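Uncharacterized protein (Exiguobacterium sibiricum, PDB 3B77) is of unknown function but carries a bacterial pleckstrin-homology domain followed by a helical region of a family associated with oligomerisation. Local coordinates at residues P67-Y71 against N179-F183; K29-L33 against Y187-I191; D85-E89 against I101-K105. All blocks are in the same frame, centred on the assembly; numbering follows the deposited sequence.

Contacts 1 and 2 each join the PH-domain part of the chain to its C-terminal part, whereas contact 3 lies wholly within the PH domain, in the hairpin of strands 87-94 and 97-104. None is fully buried. Contact 1 packs loop on loop, bridged by a water and bordered by a second subunit; contact 2 sets helix 184-191 against strand 30-35 through aromatic and aliphatic side chains; contact 3 relies on backbone hydrogen bonds. Contacts 1 and 2 meet in a probable hydrogen bond between Tyr-68 OH and Tyr-187 OH, at 2.8 Å; Tyr-68 OH also bonds to Thr-44 O. Contact 3 stands apart, centred about 27 Å from the centre of contact 1 and 19 Å from that of contact 2.

Contact 1: residues P67-Y71 against N179-F183; sequences PYAHY and NQKDF
Ala-69 sets its methyl over the backbone of 179-183, with CB 3.7 Å from Gln-180 O and 3.9 Å from Lys-181 CG; the CA atoms of Ala-69 and Lys-181 are 5.0 Å apart, the closest between the segments. Pro-67 ends its strand, and the chain then turns, Tyr-68 and Ala-69 having helical phi/psi, so that His-70 N and Tyr-71 N both hydrogen-bond to Pro-67 O (3.1 and 2.9 Å). One water accepts from Ala-69 N (3.1 Å) and donates to Lys-181 O (2.7 Å). The turn, which links strands 62-67 and 73-79 of the PH domain, thus meets the connection between helices 156-178 and 184-191. Tyr-68 (chi1 m) and Phe-183 (chi1 m), the N-cap residue of helix 184-191, touch obliquely: CD2 to CD2 3.6 Å, centroids 5.8 Å apart, planes at 80°. His-70 NE2 lies 4.2 Å from Lys-181 NZ, whose salt bridge is to Glu-127 of a second subunit; Tyr-126 of that subunit meets the His-70 ring edge-to-face.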
loop_
_atom_site.group_PDB
_atom_site.type_symbol
_atom_site.label_atom_id
_atom_site.label_comp_id
_atom_site.label_asym_id
_atom_site.label_seq_id
_atom_site.Cartn_x
_atom_site.Cartn_y
_atom_site.Cartn_z
ATOM N N PRO A 67 20.476 -34.280 -30.645
ATOM C CA PRO A 67 19.189 -34.913 -30.362
ATOM C C PRO A 67 18.071 -33.917 -30.593
ATOM O O PRO A 67 18.179 -32.772 -30.160
ATOM C CB PRO A 67 19.293 -35.278 -28.870
ATOM C CG PRO A 67 20.764 -35.327 -28.594
ATOM C CD PRO A 67 21.321 -34.219 -29.435
ATOM N N TYR A 68 17.030 -34.339 -31.292
ATOM C CA TYR A 68 15.944 -33.422 -31.670
ATOM C C TYR A 68 15.358 -32.733 -30.444
ATOM O O TYR A 68 15.059 -31.516 -30.490
ATOM C CB TYR A 68 14.828 -34.165 -32.428
ATOM C CG TYR A 68 15.328 -34.954 -33.620
ATOM C CD1 TYR A 68 16.163 -34.365 -34.568
ATOM C CD2 TYR A 68 14.961 -36.271 -33.800
ATOM C CE1 TYR A 68 16.628 -35.089 -35.667
ATOM C CE2 TYR A 68 15.398 -36.991 -34.881
ATOM C CZ TYR A 68 16.237 -36.411 -35.817
ATOM O OH TYR A 68 16.687 -37.159 -36.884
ATOM N N ALA A 69 15.219 -33.526 -29.366
ATOM C CA ALA A 69 14.674 -33.065 -28.073
ATOM C C ALA A 69 15.368 -31.843 -27.503
ATOM O O ALA A 69 14.733 -31.077 -26.830
ATOM C CB ALA A 69 14.685 -34.188 -27.049
ATOM N N HIS A 70 16.656 -31.672 -27.752
ATOM C CA HIS A 70 17.404 -30.522 -27.241
ATOM C C HIS A 70 17.785 -29.550 -28.337
ATOM O O HIS A 70 18.208 -28.432 -28.048
ATOM C CB HIS A 70 18.677 -30.986 -26.526
ATOM C CG HIS A 70 18.411 -31.965 -25.430
ATOM N ND1 HIS A 70 17.610 -31.664 -24.346
ATOM C CD2 HIS A 70 18.810 -33.250 -25.261
ATOM C CE1 HIS A 70 17.519 -32.725 -23.560
ATOM N NE2 HIS A 70 18.237 -33.701 -24.090
ATOM N N TYR A 71 17.692 -29.984 -29.596
ATOM C CA TYR A 71 18.013 -29.126 -30.740
ATOM C C TYR A 71 16.861 -29.182 -31.725
ATOM O O TYR A 71 16.801 -30.067 -32.558
ATOM C CB TYR A 71 19.301 -29.584 -31.410
ATOM C CG TYR A 71 20.490 -29.552 -30.510
ATOM C CD1 TYR A 71 21.211 -28.400 -30.348
ATOM C CD2 TYR A 71 20.881 -30.665 -29.818
ATOM C CE1 TYR A 71 22.291 -28.349 -29.521
ATOM C CE2 TYR A 71 21.959 -30.632 -28.988
ATOM C CZ TYR A 71 22.658 -29.467 -28.830
ATOM O OH TYR A 71 23.761 -29.408 -27.983
ATOM N N ASN A 179 8.292 -32.101 -25.340
ATOM C CA ASN A 179 9.667 -32.189 -25.844
ATOM C C ASN A 179 9.936 -33.648 -26.143
ATOM O O ASN A 179 10.826 -34.240 -25.531
ATOM C CB ASN A 179 10.699 -31.762 -24.812
ATOM C CG ASN A 179 10.634 -30.327 -24.494
ATOM O OD1 ASN A 179 10.986 -29.478 -25.314
ATOM N ND2 ASN A 179 10.256 -30.031 -23.264
ATOM N N GLN A 180 9.188 -34.238 -27.070
ATOM C CA GLN A 180 9.367 -35.655 -27.367
ATOM C C GLN A 180 10.761 -35.973 -27.923
ATOM O O GLN A 180 11.407 -35.153 -28.584
ATOM C CB GLN A 180 8.234 -36.189 -28.235
ATOM C CG GLN A 180 8.332 -36.030 -29.719
ATOM C CD GLN A 180 7.046 -36.554 -30.446
ATOM O OE1 GLN A 180 5.903 -36.224 -30.056
ATOM N NE2 GLN A 180 7.238 -37.360 -31.499
ATOM N N LYS A 181 11.238 -37.162 -27.606
ATOM C CA LYS A 181 12.589 -37.564 -27.981
ATOM C C LYS A 181 12.656 -38.245 -29.341
ATOM O O LYS A 181 13.579 -38.002 -30.122
ATOM C CB LYS A 181 13.167 -38.489 -26.889
ATOM C CG LYS A 181 13.736 -37.696 -25.731
ATOM C CD LYS A 181 13.864 -38.468 -24.435
ATOM C CE LYS A 181 14.901 -37.767 -23.494
ATOM N NZ LYS A 181 14.940 -36.246 -23.628
ATOM N N ASP A 182 11.641 -39.062 -29.606
ATOM C CA ASP A 182 11.602 -39.942 -30.743
ATOM C C ASP A 182 10.651 -39.465 -31.863
ATOM O O ASP A 182 9.473 -39.188 -31.641
ATOM C CB ASP A 182 11.172 -41.325 -30.242
ATOM C CG ASP A 182 11.525 -42.414 -31.174
ATOM O OD1 ASP A 182 11.555 -42.202 -32.394
ATOM O OD2 ASP A 182 11.768 -43.509 -30.675
ATOM N N PHE A 183 11.191 -39.431 -33.076
ATOM C CA PHE A 183 10.497 -38.980 -34.258
ATOM C C PHE A 183 10.672 -40.012 -35.359
ATOM O O PHE A 183 10.657 -39.676 -36.554
ATOM C CB PHE A 183 11.078 -37.632 -34.696
ATOM C CG PHE A 183 10.672 -36.474 -33.808
ATOM C CD1 PHE A 183 9.474 -35.821 -34.010
ATOM C CD2 PHE A 183 11.506 -36.029 -32.788
ATOM C CE1 PHE A 183 9.108 -34.787 -33.209
ATOM C CE2 PHE A 183 11.142 -34.962 -31.994
ATOM C CZ PHE A 183 9.943 -34.346 -32.207
HETATM O O HOH W 1 15.785 -36.616 -29.367
#

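Contact 2: residues K29-L33 against Y187-I191; sequences KIYFL and YEKYI
This is a helix-on-sheet contact, in which the C-terminal helix 184-191 lies against the start of strand 30-35 in the first antiparallel sheet of the PH domain. The segment axes approach to 9.4 Å at 49°, with Tyr-31 and Tyr-187 nearest in register (CA to CA 6.4 Å). A classic beta bulge, with Tyr-31 and Phe-32 both opposite Phe-43, lets these two consecutive residues direct their CA-to-CB bonds toward the helix; Tyr-31 has phi/psi of -110/-16°, while Phe-32 is extended. Tyr-31 (chi1 m) places CD2 3.5 Å from Tyr-187 CB. The two tyrosine rings are near parallel, at 18°, but slid apart with centroids 5.7 Å from each other, so they barely overlap. One helical turn on, Ile-191 N bonds to Tyr-187 O at 2.8 Å. Ile-191 CG1 (chi1 m, chi2 p) lies 3.8 Å from Phe-32 CD2, at the edge of the Phe-32 ring (chi1 t). Tyr-187 (chi1 m) sends its hydroxyl away from the strand to Tyr-68, its ring packing on Ala-117, Leu-118 and Ile-121. Helix 108-146 thus flanks the contact, touching Phe-32 through Leu-114, while strand 39-44 adjoins it through Phe-43.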
loop_
_atom_site.group_PDB
_atom_site.type_symbol
_atom_site.label_atom_id
_atom_site.label_comp_id
_atom_site.label_asym_id
_atom_site.label_seq_id
_atom_site.Cartn_x
_atom_site.Cartn_y
_atom_site.Cartn_z
ATOM N N LYS A 29 17.962 -45.890 -34.503
ATOM C CA LYS A 29 17.916 -46.498 -35.811
ATOM C C LYS A 29 18.103 -45.418 -36.895
ATOM O O LYS A 29 17.550 -44.332 -36.793
ATOM C CB LYS A 29 16.578 -47.241 -35.911
ATOM C CG LYS A 29 16.142 -47.645 -37.305
ATOM C CD LYS A 29 14.938 -48.594 -37.278
ATOM C CE LYS A 29 14.304 -48.698 -38.655
ATOM N NZ LYS A 29 15.342 -48.826 -39.691
ATOM N N ILE A 30 18.906 -45.714 -37.918
ATOM C CA ILE A 30 19.187 -44.753 -39.005
ATOM C C ILE A 30 18.081 -44.799 -40.031
ATOM O O ILE A 30 17.746 -45.867 -40.511
ATOM C CB ILE A 30 20.487 -45.058 -39.755
ATOM C CG1 ILE A 30 21.684 -45.136 -38.806
ATOM C CG2 ILE A 30 20.749 -43.992 -40.786
ATOM C CD1 ILE A 30 22.990 -45.577 -39.469
ATOM N N TYR A 31 17.509 -43.642 -40.353
ATOM C CA TYR A 31 16.430 -43.536 -41.339
ATOM C C TYR A 31 16.854 -42.856 -42.627
ATOM O O TYR A 31 16.173 -42.974 -43.634
ATOM C CB TYR A 31 15.238 -42.796 -40.749
ATOM C CG TYR A 31 14.412 -43.640 -39.810
ATOM C CD1 TYR A 31 14.719 -43.700 -38.467
ATOM C CD2 TYR A 31 13.324 -44.379 -40.274
ATOM C CE1 TYR A 31 13.986 -44.462 -37.597
ATOM C CE2 TYR A 31 12.579 -45.156 -39.406
ATOM C CZ TYR A 31 12.923 -45.183 -38.062
ATOM O OH TYR A 31 12.216 -45.926 -37.153
ATOM N N PHE A 32 17.977 -42.151 -42.625
ATOM C CA PHE A 32 18.403 -41.458 -43.825
ATOM C C PHE A 32 19.854 -41.082 -43.680
ATOM O O PHE A 32 20.244 -40.513 -42.673
ATOM C CB PHE A 32 17.559 -40.211 -44.021
ATOM C CG PHE A 32 17.376 -39.834 -45.466
ATOM C CD1 PHE A 32 18.294 -39.004 -46.123
ATOM C CD2 PHE A 32 16.285 -40.310 -46.181
ATOM C CE1 PHE A 32 18.119 -38.674 -47.462
ATOM C CE2 PHE A 32 16.112 -39.970 -47.489
ATOM C CZ PHE A 32 17.026 -39.151 -48.131
ATOM N N LEU A 33 20.661 -41.426 -44.672
ATOM C CA LEU A 33 22.084 -41.139 -44.629
ATOM C C LEU A 33 22.486 -40.540 -45.964
ATOM O O LEU A 33 22.048 -40.999 -47.027
ATOM C CB LEU A 33 22.881 -42.400 -44.298
ATOM C CG LEU A 33 24.408 -42.355 -44.142
ATOM C CD1 LEU A 33 24.906 -41.376 -43.116
ATOM C CD2 LEU A 33 24.859 -43.719 -43.762
ATOM N N TYR A 187 9.843 -40.265 -39.929
ATOM C CA TYR A 187 10.637 -40.751 -41.052
ATOM C C TYR A 187 9.964 -41.977 -41.654
ATOM O O TYR A 187 9.945 -42.160 -42.858
ATOM C CB TYR A 187 12.038 -41.116 -40.608
ATOM C CG TYR A 187 12.891 -39.944 -40.218
ATOM C CD1 TYR A 187 13.365 -39.074 -41.184
ATOM C CD2 TYR A 187 13.241 -39.712 -38.904
ATOM C CE1 TYR A 187 14.141 -37.991 -40.860
ATOM C CE2 TYR A 187 14.040 -38.625 -38.565
ATOM C CZ TYR A 187 14.485 -37.759 -39.550
ATOM O OH TYR A 187 15.269 -36.638 -39.253
ATOM N N GLU A 188 9.408 -42.822 -40.803
ATOM C CA GLU A 188 8.701 -44.022 -41.240
ATOM C C GLU A 188 7.573 -43.656 -42.190
ATOM O O GLU A 188 7.372 -44.325 -43.185
ATOM C CB GLU A 188 8.139 -44.760 -40.019
ATOM C CG GLU A 188 8.220 -46.282 -40.078
ATOM C CD GLU A 188 8.485 -46.910 -38.687
ATOM O OE1 GLU A 188 8.181 -46.278 -37.633
ATOM O OE2 GLU A 188 9.027 -48.036 -38.657
ATOM N N LYS A 189 6.858 -42.581 -41.884
ATOM C CA LYS A 189 5.696 -42.154 -42.664
ATOM C C LYS A 189 6.035 -41.660 -44.066
ATOM O O LYS A 189 5.295 -41.931 -45.013
ATOM C CB LYS A 189 4.975 -41.049 -41.904
ATOM C CG LYS A 189 3.660 -40.534 -42.497
ATOM C CD LYS A 189 3.219 -39.349 -41.672
ATOM C CE LYS A 189 1.803 -38.948 -41.885
ATOM N NZ LYS A 189 0.895 -39.550 -40.875
ATOM N N TYR A 190 7.157 -40.954 -44.189
ATOM C CA TYR A 190 7.552 -40.331 -45.451
ATOM C C TYR A 190 8.667 -41.022 -46.226
ATOM O O TYR A 190 8.789 -40.794 -47.424
ATOM C CB TYR A 190 7.972 -38.876 -45.227
ATOM C CG TYR A 190 6.857 -37.986 -44.747
ATOM C CD1 TYR A 190 5.805 -37.634 -45.601
ATOM C CD2 TYR A 190 6.851 -37.482 -43.448
ATOM C CE1 TYR A 190 4.778 -36.826 -45.174
ATOM C CE2 TYR A 190 5.830 -36.676 -43.014
ATOM C CZ TYR A 190 4.792 -36.343 -43.891
ATOM O OH TYR A 190 3.762 -35.532 -43.486
ATOM N N ILE A 191 9.497 -41.824 -45.563
ATOM C CA ILE A 191 10.581 -42.540 -46.260
ATOM C C ILE A 191 10.149 -43.877 -46.875
ATOM O O ILE A 191 10.811 -44.363 -47.794
ATOM C CB ILE A 191 11.802 -42.778 -45.361
ATOM C CG1 ILE A 191 12.741 -41.568 -45.360
ATOM C CG2 ILE A 191 12.594 -43.965 -45.860
ATOM C CD1 ILE A 191 12.129 -40.315 -44.896
#

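Contact 3: residues D85-E89 against I101-K105; sequences DLDVE and IDVDK
Three backbone hydrogen bonds fix the register: Val-88 N to Val-103 O and Val-103 N to Val-88 O, both 2.8 Å, and Lys-105 N to Leu-86 O, 2.9 Å. Val-88 and Val-103 are therefore an antiparallel hydrogen-bonded pair, CA to CA 5.3 Å, followed by Glu-89 and Asp-102 as a non-hydrogen-bonded pair at 4.4 Å. The segments belong to the PH-domain hairpin of strands 87-94 and 97-104; their axes run 146° apart and approach to 4.4 Å. Beyond strand 101-104, Lys-105 (chi1 p) extends along 85-89, its NZ making a weak hydrogen bond to Asp-85 O (3.4 Å) and another bond to Gly-82 O. Val-88 (chi1 m) and Val-103 (chi1 t) share a face, CG2 to CB 4.0 Å, and both pack on Val-111 of helix 108-146. Glu-89 and Asp-102 occupy the other face, where Asp-102 OD1 is 3.3 Å from Asp-87 OD2, two acceptors of like charge. That pair adds no attraction; Glu-89 bonds Ser-100 OG on the partner strand, and backbone bonds chiefly join the segments.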
loop_
_atom_site.group_PDB
_atom_site.type_symbol
_atom_site.label_atom_id
_atom_site.label_comp_id
_atom_site.label_asym_id
_atom_site.label_seq_id
_atom_site.Cartn_x
_atom_site.Cartn_y
_atom_site.Cartn_z
ATOM N N ASP A 85 22.517 -27.835 -63.507
ATOM C CA ASP A 85 22.950 -28.204 -62.147
ATOM C C ASP A 85 22.975 -29.709 -61.900
ATOM O O ASP A 85 22.166 -30.441 -62.472
ATOM C CB ASP A 85 22.036 -27.544 -61.116
ATOM C CG ASP A 85 22.100 -26.020 -61.163
ATOM O OD1 ASP A 85 23.219 -25.467 -61.086
ATOM O OD2 ASP A 85 21.030 -25.371 -61.250
ATOM N N LEU A 86 23.904 -30.148 -61.043
ATOM C CA LEU A 86 24.060 -31.573 -60.673
ATOM C C LEU A 86 23.474 -31.945 -59.295
ATOM O O LEU A 86 23.384 -33.126 -58.943
ATOM C CB LEU A 86 25.542 -31.968 -60.697
ATOM C CG LEU A 86 26.262 -32.000 -62.046
ATOM C CD1 LEU A 86 27.736 -32.284 -61.820
ATOM C CD2 LEU A 86 25.631 -33.037 -62.979
ATOM N N ASP A 87 23.046 -30.941 -58.535
ATOM C CA ASP A 87 22.562 -31.165 -57.182
ATOM C C ASP A 87 21.248 -30.473 -56.811
ATOM O O ASP A 87 20.840 -29.479 -57.413
ATOM C CB ASP A 87 23.650 -30.735 -56.192
ATOM C CG ASP A 87 24.026 -29.243 -56.317
ATOM O OD1 ASP A 87 23.353 -28.482 -57.042
ATOM O OD2 ASP A 87 25.009 -28.824 -55.666
ATOM N N VAL A 88 20.587 -31.062 -55.821
ATOM C CA VAL A 88 19.436 -30.466 -55.150
ATOM C C VAL A 88 19.952 -30.103 -53.753
ATOM O O VAL A 88 20.795 -30.796 -53.213
ATOM C CB VAL A 88 18.226 -31.441 -55.089
ATOM C CG1 VAL A 88 17.752 -31.772 -56.471
ATOM C CG2 VAL A 88 18.556 -32.730 -54.337
ATOM N N GLU A 89 19.477 -29.007 -53.177
ATOM C CA GLU A 89 19.957 -28.556 -51.873
ATOM C C GLU A 89 18.831 -28.567 -50.859
ATOM O O GLU A 89 17.767 -28.020 -51.110
ATOM C CB GLU A 89 20.538 -27.145 -51.991
ATOM C CG GLU A 89 21.079 -26.567 -50.682
ATOM C CD GLU A 89 21.129 -25.029 -50.650
ATOM O OE1 GLU A 89 20.067 -24.373 -50.732
ATOM O OE2 GLU A 89 22.231 -24.472 -50.494
ATOM N N ILE A 101 22.714 -28.959 -47.314
ATOM C CA ILE A 101 23.294 -30.194 -47.838
ATOM C C ILE A 101 22.955 -30.356 -49.310
ATOM O O ILE A 101 21.782 -30.349 -49.674
ATOM C CB ILE A 101 22.790 -31.426 -47.041
ATOM C CG1 ILE A 101 23.010 -31.218 -45.528
ATOM C CG2 ILE A 101 23.486 -32.692 -47.524
ATOM C CD1 ILE A 101 22.351 -32.267 -44.657
ATOM N N ASP A 102 23.993 -30.481 -50.143
ATOM C CA ASP A 102 23.848 -30.685 -51.600
ATOM C C ASP A 102 23.841 -32.169 -51.910
ATOM O O ASP A 102 24.697 -32.898 -51.427
ATOM C CB ASP A 102 24.985 -30.014 -52.366
ATOM C CG ASP A 102 24.849 -28.499 -52.403
ATOM O OD1 ASP A 102 23.750 -28.011 -52.749
ATOM O OD2 ASP A 102 25.836 -27.794 -52.107
ATOM N N VAL A 103 22.871 -32.609 -52.706
ATOM C CA VAL A 103 22.672 -34.020 -52.979
ATOM C C VAL A 103 22.503 -34.253 -54.481
ATOM O O VAL A 103 21.876 -33.451 -55.182
ATOM C CB VAL A 103 21.430 -34.568 -52.226
ATOM C CG1 VAL A 103 21.285 -36.053 -52.427
ATOM C CG2 VAL A 103 21.526 -34.267 -50.765
ATOM N N ASP A 104 23.066 -35.368 -54.950
ATOM C CA ASP A 104 22.969 -35.805 -56.332
ATOM C C ASP A 104 21.532 -35.701 -56.827
ATOM O O ASP A 104 20.649 -36.387 -56.302
ATOM C CB ASP A 104 23.449 -37.262 -56.422
ATOM C CG ASP A 104 23.630 -37.762 -57.864
ATOM O OD1 ASP A 104 22.965 -37.265 -58.818
ATOM O OD2 ASP A 104 24.448 -38.696 -58.017
ATOM N N LYS A 105 21.310 -34.866 -57.851
ATOM C CA LYS A 105 19.963 -34.654 -58.378
ATOM C C LYS A 105 19.296 -35.940 -58.804
ATOM O O LYS A 105 18.067 -36.001 -58.833
ATOM C CB LYS A 105 19.937 -33.648 -59.531
ATOM C CG LYS A 105 20.653 -34.096 -60.803
ATOM C CD LYS A 105 20.694 -32.986 -61.875
ATOM C CE LYS A 105 19.506 -33.019 -62.840
ATOM N NZ LYS A 105 19.543 -31.943 -63.923
#